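Diol-dehydratase (Roseburia inulinivorans, PDB 5I2A) dehydrates 1,2-propanediol, as a B12-independent lyase of the glycyl radical enzyme family. Local coordinates at residues A31-L36 with E58-N63; E39-T44 with A54-H59; S564-K569 with D664-E669. All blocks are in the same frame, centred on the assembly; numbering follows the deposited sequence.

Interaction 1: A31-L36 with E58-N63; sequences AARAEL and EHILKN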
# COMPACT_ATOMS: atom_id res chain seq x y z
N ALA A 31 10.60 -26.91 -10.18
CA ALA A 31 9.92 -26.47 -8.97
C ALA A 31 10.79 -25.66 -8.02
O ALA A 31 10.28 -25.10 -7.06
CB ALA A 31 9.35 -27.68 -8.23
N ALA A 32 12.09 -25.59 -8.28
CA ALA A 32 13.01 -24.99 -7.31
C ALA A 32 12.68 -23.52 -6.97
O ALA A 32 12.73 -23.15 -5.81
CB ALA A 32 14.43 -25.10 -7.81
N ARG A 33 12.36 -22.70 -7.96
CA ARG A 33 12.06 -21.29 -7.67
C ARG A 33 10.87 -21.16 -6.73
O ARG A 33 10.90 -20.37 -5.78
CB ARG A 33 11.78 -20.48 -8.95
CG ARG A 33 11.71 -18.97 -8.70
CD ARG A 33 11.36 -18.15 -9.96
NE ARG A 33 11.23 -16.73 -9.63
CZ ARG A 33 10.17 -16.20 -9.03
NH1 ARG A 33 9.14 -16.95 -8.70
NH2 ARG A 33 10.14 -14.89 -8.77
N ALA A 34 9.82 -21.92 -7.00
CA ALA A 34 8.60 -21.84 -6.21
C ALA A 34 8.89 -22.24 -4.78
O ALA A 34 8.40 -21.62 -3.84
CB ALA A 34 7.52 -22.71 -6.81
N GLU A 35 9.71 -23.27 -4.60
CA GLU A 35 10.11 -23.68 -3.26
C GLU A 35 10.90 -22.59 -2.55
O GLU A 35 10.68 -22.32 -1.37
CB GLU A 35 10.93 -24.97 -3.31
CG GLU A 35 10.09 -26.18 -3.68
CD GLU A 35 10.86 -27.48 -3.67
OE1 GLU A 35 12.09 -27.46 -3.85
OE2 GLU A 35 10.22 -28.53 -3.46
N LEU A 36 11.82 -21.96 -3.26
CA LEU A 36 12.68 -20.97 -2.64
C LEU A 36 11.96 -19.66 -2.32
O LEU A 36 12.22 -19.05 -1.28
CB LEU A 36 13.90 -20.70 -3.52
CG LEU A 36 14.87 -21.89 -3.62
CD1 LEU A 36 15.89 -21.67 -4.73
CD2 LEU A 36 15.57 -22.15 -2.28
N GLU A 58 17.09 -12.59 -3.19
CA GLU A 58 18.35 -13.02 -2.60
C GLU A 58 18.37 -14.52 -2.32
O GLU A 58 19.32 -15.21 -2.68
CB GLU A 58 18.62 -12.24 -1.31
CG GLU A 58 19.75 -12.77 -0.45
CD GLU A 58 19.84 -12.00 0.87
OE1 GLU A 58 18.92 -12.13 1.68
OE2 GLU A 58 20.80 -11.23 1.06
N HIS A 59 17.30 -15.04 -1.72
CA HIS A 59 17.25 -16.44 -1.36
C HIS A 59 17.21 -17.33 -2.60
O HIS A 59 17.81 -18.40 -2.61
CB HIS A 59 16.04 -16.72 -0.48
CG HIS A 59 16.08 -18.06 0.19
ND1 HIS A 59 17.06 -18.40 1.10
CD2 HIS A 59 15.24 -19.12 0.12
CE1 HIS A 59 16.83 -19.63 1.54
NE2 HIS A 59 15.73 -20.08 0.97
N ILE A 60 16.49 -16.89 -3.62
CA ILE A 60 16.43 -17.63 -4.87
C ILE A 60 17.82 -17.68 -5.53
O ILE A 60 18.27 -18.74 -5.91
CB ILE A 60 15.39 -17.02 -5.85
CG1 ILE A 60 13.98 -17.20 -5.32
CG2 ILE A 60 15.51 -17.66 -7.22
CD1 ILE A 60 12.99 -16.20 -5.86
N LEU A 61 18.51 -16.54 -5.63
CA LEU A 61 19.77 -16.53 -6.35
C LEU A 61 20.87 -17.26 -5.58
O LEU A 61 21.80 -17.79 -6.18
CB LEU A 61 20.20 -15.10 -6.68
CG LEU A 61 19.34 -14.34 -7.70
CD1 LEU A 61 19.98 -13.01 -8.06
CD2 LEU A 61 19.08 -15.16 -8.96
N LYS A 62 20.76 -17.32 -4.25
CA LYS A 62 21.75 -18.04 -3.45
C LYS A 62 21.62 -19.54 -3.64
O LYS A 62 22.61 -20.25 -3.63
CB LYS A 62 21.61 -17.70 -1.96
CG LYS A 62 22.41 -16.48 -1.54
CD LYS A 62 21.98 -15.93 -0.18
CE LYS A 62 22.16 -16.96 0.94
NZ LYS A 62 21.51 -16.50 2.22
N ASN A 63 20.40 -20.03 -3.85
CA ASN A 63 20.15 -21.47 -3.78
C ASN A 63 19.67 -22.17 -5.04
O ASN A 63 19.66 -23.39 -5.09
CB ASN A 63 19.15 -21.75 -2.65
CG ASN A 63 19.68 -21.32 -1.29
OD1 ASN A 63 20.56 -21.96 -0.74
ND2 ASN A 63 19.16 -20.22 -0.76
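L36 and I60 bring their CA atoms to 5.5 Å of each other where the helical segments 32-36 and 58-63 run at 133°, their axes approaching to 9.4 Å. L36 CB points at the opposite helix and meets I60 CG1 at 3.9 Å. With CG beside the backbone N and anti to the carbonyl carbon (chi1 -68°), the isobutyl end reaches toward N63, where L36 CD2 lies 3.6 Å from N63 CB. The same methyl, L36 CD2, is 3.9 Å from H59 NE2, and the two side chains cross at about a right angle. The H59 ring also presents its edge to the L36 backbone: H59 CD2 is 3.3 Å from L36 O, with the oxygen in the ring plane. The two segments are parts of helix 32-43 and helix 49-63, consecutive in the chain and folded back on each other as an alpha-alpha hairpin in the Pyruvate formate lyase-like region. At the tip of I60, CD1 lies over one face of the R33 guanidinium, near its rim, and 4.2 Å from R33 CG. R33 is extended from CG to NE; its charged end runs alongside I60 CD1 and is held by a salt bridge with E90 and hydrogen bonds to the carbonyls of I278 and T87. N63 ND2 donates back within its own helix to H59 O at 2.9 Å, on a lone pair in the carbonyl plane, and sits over a face of the H59 ring near its rim. The ring's NE2 is hydrogen-bonded to E39, one turn beyond L36.

Interaction 2: E39-T44 with A54-H59; sequences ESFKAT and ARAFEH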
# COMPACT_ATOMS: atom_id res chain seq x y z
N GLU A 39 9.86 -20.48 0.75
CA GLU A 39 10.75 -20.56 1.89
C GLU A 39 11.12 -19.18 2.43
O GLU A 39 11.09 -18.94 3.64
CB GLU A 39 12.01 -21.30 1.48
CG GLU A 39 12.80 -21.92 2.58
CD GLU A 39 13.67 -23.04 2.03
OE1 GLU A 39 14.74 -22.74 1.46
OE2 GLU A 39 13.26 -24.21 2.14
N SER A 40 11.48 -18.27 1.54
CA SER A 40 11.86 -16.93 1.95
C SER A 40 10.68 -16.14 2.54
O SER A 40 10.79 -15.54 3.60
CB SER A 40 12.46 -16.16 0.79
OG SER A 40 12.90 -14.88 1.21
N PHE A 41 9.55 -16.15 1.84
CA PHE A 41 8.38 -15.40 2.31
C PHE A 41 7.90 -15.88 3.70
O PHE A 41 7.51 -15.06 4.54
CB PHE A 41 7.24 -15.50 1.29
CG PHE A 41 7.16 -14.29 0.39
CD1 PHE A 41 8.15 -14.03 -0.54
CD2 PHE A 41 6.09 -13.40 0.49
CE1 PHE A 41 8.08 -12.90 -1.36
CE2 PHE A 41 6.01 -12.28 -0.32
CZ PHE A 41 7.01 -12.03 -1.24
N LYS A 42 7.95 -17.18 3.95
CA LYS A 42 7.62 -17.70 5.27
C LYS A 42 8.55 -17.12 6.34
O LYS A 42 8.14 -16.93 7.46
CB LYS A 42 7.70 -19.24 5.30
CG LYS A 42 6.56 -19.94 4.57
CD LYS A 42 6.75 -21.47 4.59
CE LYS A 42 5.56 -22.19 3.98
NZ LYS A 42 5.80 -23.65 3.75
N ALA A 43 9.80 -16.83 5.98
CA ALA A 43 10.75 -16.28 6.94
C ALA A 43 10.66 -14.76 7.12
O ALA A 43 11.27 -14.21 8.03
CB ALA A 43 12.18 -16.66 6.55
N THR A 44 9.93 -14.07 6.26
CA THR A 44 9.92 -12.62 6.33
C THR A 44 8.53 -12.02 6.59
O THR A 44 8.35 -10.82 6.40
CB THR A 44 10.46 -12.00 5.02
OG1 THR A 44 9.63 -12.40 3.93
CG2 THR A 44 11.91 -12.41 4.77
N ALA A 54 13.01 -8.44 -2.03
CA ALA A 54 14.47 -8.40 -2.09
C ALA A 54 15.06 -9.64 -1.45
O ALA A 54 15.95 -10.27 -2.02
CB ALA A 54 15.01 -7.15 -1.42
N ARG A 55 14.55 -9.99 -0.27
CA ARG A 55 15.01 -11.16 0.45
C ARG A 55 14.69 -12.44 -0.32
O ARG A 55 15.48 -13.37 -0.31
CB ARG A 55 14.40 -11.22 1.86
CG ARG A 55 14.93 -10.14 2.80
CD ARG A 55 16.39 -10.38 3.16
NE ARG A 55 16.86 -9.41 4.16
CZ ARG A 55 18.14 -9.13 4.37
NH1 ARG A 55 19.08 -9.74 3.65
NH2 ARG A 55 18.49 -8.24 5.29
N ALA A 56 13.54 -12.50 -0.98
CA ALA A 56 13.21 -13.68 -1.74
C ALA A 56 14.13 -13.80 -2.98
O ALA A 56 14.61 -14.87 -3.28
CB ALA A 56 11.74 -13.67 -2.14
N PHE A 57 14.38 -12.68 -3.65
CA PHE A 57 15.29 -12.64 -4.80
C PHE A 57 16.67 -13.10 -4.33
O PHE A 57 17.31 -13.92 -4.98
CB PHE A 57 15.33 -11.23 -5.39
CG PHE A 57 16.13 -11.09 -6.68
CD1 PHE A 57 15.86 -11.89 -7.78
CD2 PHE A 57 17.09 -10.09 -6.80
CE1 PHE A 57 16.56 -11.72 -8.97
CE2 PHE A 57 17.78 -9.90 -7.99
CZ PHE A 57 17.51 -10.72 -9.08
N GLU A 58 17.09 -12.59 -3.19
CA GLU A 58 18.35 -13.02 -2.60
C GLU A 58 18.37 -14.52 -2.32
O GLU A 58 19.32 -15.21 -2.68
CB GLU A 58 18.62 -12.24 -1.31
CG GLU A 58 19.75 -12.77 -0.45
CD GLU A 58 19.84 -12.00 0.87
OE1 GLU A 58 18.92 -12.13 1.68
OE2 GLU A 58 20.80 -11.23 1.06
N HIS A 59 17.30 -15.04 -1.72
CA HIS A 59 17.25 -16.44 -1.36
C HIS A 59 17.21 -17.33 -2.60
O HIS A 59 17.81 -18.40 -2.61
CB HIS A 59 16.04 -16.72 -0.48
CG HIS A 59 16.08 -18.06 0.19
ND1 HIS A 59 17.06 -18.40 1.10
CD2 HIS A 59 15.24 -19.12 0.12
CE1 HIS A 59 16.83 -19.63 1.54
NE2 HIS A 59 15.73 -20.08 0.97
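H59 and S40 meet through their CB atoms, 3.8 Å apart, where helix 39-43 and helix 54-59 run at 141° with axes 8.8 Å apart. From that CB the H59 side chain can be followed outward: CG is 4.1 Å from S40 CB, CD2 lies 4.1 Å from S40 N, CE1 is 3.7 Å from E39 OE1, and NE2 donates to E39 OE1 at 2.9 Å. The bond is nearly straight (N-H...O 174°). The oxygen lies in the ring plane and accepts on its anti lone pair, while the carboxylate is turned 69° from the ring. This is a His-carboxylate hydrogen bond across the two segments. Further along, the helices are close enough for S40 OG to reach A56 CA at 3.2 Å. The edge of the F41 ring, at CE1, meets A56 CB at 3.8 Å, and T44 CG2 touches R55 CB. R55 sends its guanidinium away to a salt bridge with E58 on its own helix. T44 OG1 takes a hydrogen bond from R52. Behind the hairpin, A54 and R55 pack on helix 200-233 and F57 on both helix 200-233 and helix 262-279, while on helix 32-43 the F41 ring meets W128.

Interaction 3: S564-K569 with D664-E669; sequences SLYTIK and DELARE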
# COMPACT_ATOMS: atom_id res chain seq x y z
N SER A 564 -16.06 -4.69 -43.07
CA SER A 564 -17.41 -4.88 -42.54
C SER A 564 -18.25 -3.61 -42.67
O SER A 564 -19.39 -3.66 -43.15
CB SER A 564 -17.36 -5.32 -41.07
OG SER A 564 -16.93 -6.67 -40.98
N LEU A 565 -17.69 -2.49 -42.24
CA LEU A 565 -18.40 -1.22 -42.32
C LEU A 565 -18.65 -0.83 -43.77
O LEU A 565 -19.70 -0.27 -44.09
CB LEU A 565 -17.61 -0.12 -41.61
CG LEU A 565 -17.46 -0.24 -40.09
CD1 LEU A 565 -16.55 0.84 -39.59
CD2 LEU A 565 -18.82 -0.16 -39.39
N TYR A 566 -17.70 -1.12 -44.65
CA TYR A 566 -17.89 -0.84 -46.07
C TYR A 566 -19.05 -1.66 -46.65
O TYR A 566 -19.90 -1.13 -47.35
CB TYR A 566 -16.60 -1.11 -46.85
CG TYR A 566 -16.71 -0.70 -48.30
CD1 TYR A 566 -16.61 0.64 -48.67
CD2 TYR A 566 -16.93 -1.64 -49.29
CE1 TYR A 566 -16.72 1.02 -50.00
CE2 TYR A 566 -17.04 -1.27 -50.62
CZ TYR A 566 -16.93 0.07 -50.96
OH TYR A 566 -17.04 0.44 -52.27
N THR A 567 -19.09 -2.96 -46.35
CA THR A 567 -20.22 -3.80 -46.72
C THR A 567 -21.56 -3.18 -46.31
O THR A 567 -22.50 -3.07 -47.12
CB THR A 567 -20.11 -5.17 -46.08
OG1 THR A 567 -19.10 -5.93 -46.74
CG2 THR A 567 -21.45 -5.93 -46.15
N ILE A 568 -21.64 -2.75 -45.06
CA ILE A 568 -22.86 -2.21 -44.50
C ILE A 568 -23.25 -0.91 -45.18
O ILE A 568 -24.40 -0.72 -45.57
CB ILE A 568 -22.72 -1.98 -42.99
CG1 ILE A 568 -22.56 -3.34 -42.29
CG2 ILE A 568 -23.93 -1.23 -42.43
CD1 ILE A 568 -21.93 -3.24 -40.93
N LYS A 569 -22.26 -0.03 -45.36
CA LYS A 569 -22.49 1.25 -46.00
C LYS A 569 -22.97 1.08 -47.45
O LYS A 569 -23.95 1.70 -47.84
CB LYS A 569 -21.22 2.10 -45.97
CG LYS A 569 -21.41 3.51 -46.46
CD LYS A 569 -20.06 4.18 -46.71
CE LYS A 569 -20.20 5.70 -46.80
NZ LYS A 569 -19.05 6.32 -47.49
N ASP A 664 -10.64 2.55 -47.51
CA ASP A 664 -9.54 2.83 -46.61
C ASP A 664 -9.86 3.95 -45.61
O ASP A 664 -9.35 3.95 -44.50
CB ASP A 664 -8.28 3.19 -47.40
CG ASP A 664 -7.78 2.02 -48.25
OD1 ASP A 664 -8.27 0.89 -48.06
OD2 ASP A 664 -6.91 2.24 -49.10
N GLU A 665 -10.73 4.87 -46.01
CA GLU A 665 -11.08 5.99 -45.13
C GLU A 665 -11.86 5.44 -43.93
O GLU A 665 -11.75 5.96 -42.83
CB GLU A 665 -11.88 7.07 -45.87
CG GLU A 665 -13.33 6.68 -46.18
CD GLU A 665 -14.09 7.70 -47.04
OE1 GLU A 665 -13.56 8.81 -47.29
OE2 GLU A 665 -15.22 7.38 -47.47
N LEU A 666 -12.63 4.38 -44.15
CA LEU A 666 -13.34 3.73 -43.06
C LEU A 666 -12.38 2.98 -42.13
O LEU A 666 -12.61 2.91 -40.93
CB LEU A 666 -14.40 2.77 -43.59
CG LEU A 666 -15.58 3.39 -44.34
CD1 LEU A 666 -16.52 2.30 -44.80
CD2 LEU A 666 -16.31 4.40 -43.47
N ALA A 667 -11.30 2.42 -42.68
CA ALA A 667 -10.28 1.81 -41.85
C ALA A 667 -9.65 2.85 -40.93
O ALA A 667 -9.45 2.59 -39.75
CB ALA A 667 -9.22 1.14 -42.69
N ARG A 668 -9.36 4.02 -41.49
CA ARG A 668 -8.77 5.11 -40.73
C ARG A 668 -9.72 5.57 -39.64
O ARG A 668 -9.33 5.75 -38.49
CB ARG A 668 -8.41 6.29 -41.65
CG ARG A 668 -7.82 7.53 -40.94
CD ARG A 668 -7.54 8.67 -41.94
NE ARG A 668 -6.99 9.88 -41.33
CZ ARG A 668 -5.70 10.09 -41.06
NH1 ARG A 668 -4.80 9.15 -41.31
NH2 ARG A 668 -5.31 11.24 -40.51
N GLU A 669 -10.98 5.77 -40.02
CA GLU A 669 -11.99 6.26 -39.09
C GLU A 669 -12.24 5.25 -37.97
O GLU A 669 -12.36 5.62 -36.80
CB GLU A 669 -13.29 6.58 -39.86
CG GLU A 669 -14.32 7.39 -39.10
CD GLU A 669 -15.54 7.75 -39.94
OE1 GLU A 669 -15.49 7.64 -41.19
OE2 GLU A 669 -16.57 8.16 -39.35
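L666 reaches across to L565 and Y566 from helix 661-678, which passes helix 558-574 at 122° over these segments, with axes 9.5 Å apart. In the Pyruvate formate lyase-like fold these helices flank a long, largely helical connection: helix 558-574 follows strand 548-556, helix 661-678 precedes strand 688-689, and the two strands pair in parallel within one sheet. The apolar part of the contact is carried by one methyl, L666 CD1. It lies 4.1 Å from L565 CB and 4.0 Å from Y566 CB, and so rests against the helix surface between two successive residues. The nearest CA atoms, of Y566 and L666, are 7.1 Å apart. L565 also touches M493 of helix 489-521, and Y566 touches P654.

The charged part lies to one side. K569 is extended beyond CG, and its NZ stands 4.0 Å from E665 OE2, a long salt bridge in which the two side chains cross at about a right angle. E665 CG sits between the backbone N and the carbonyl carbon (chi1 73°), and the chain beyond it is extended toward the lysine. NZ also forms a salt bridge with E662, and the E665 pair is the long one. The shortest approach of all is made to the backbone, with L666 CD1 3.6 Å from Y566 N and at the edge of the tyrosine ring, near its plane.

Overall arrangement
Interactions 1 and 2 are successive parts of a single helix pairing: both join helix 32-43 to helix 49-63, their centres are 8 Å apart, and they share E58 and H59. H59 couples them physically, since its ring touches L36 in one and bonds E39 in the other. Interaction 3 is separate. Its centre lies 54 Å from that of interaction 1 and 55 Å from that of interaction 2, on the opposite side of the chain's centre, with nearest atoms about 41 Å and 43 Å away. All three centres are 26 to 29 Å from the chain centre, and none of the segments contains G817, the predicted glycyl radical position.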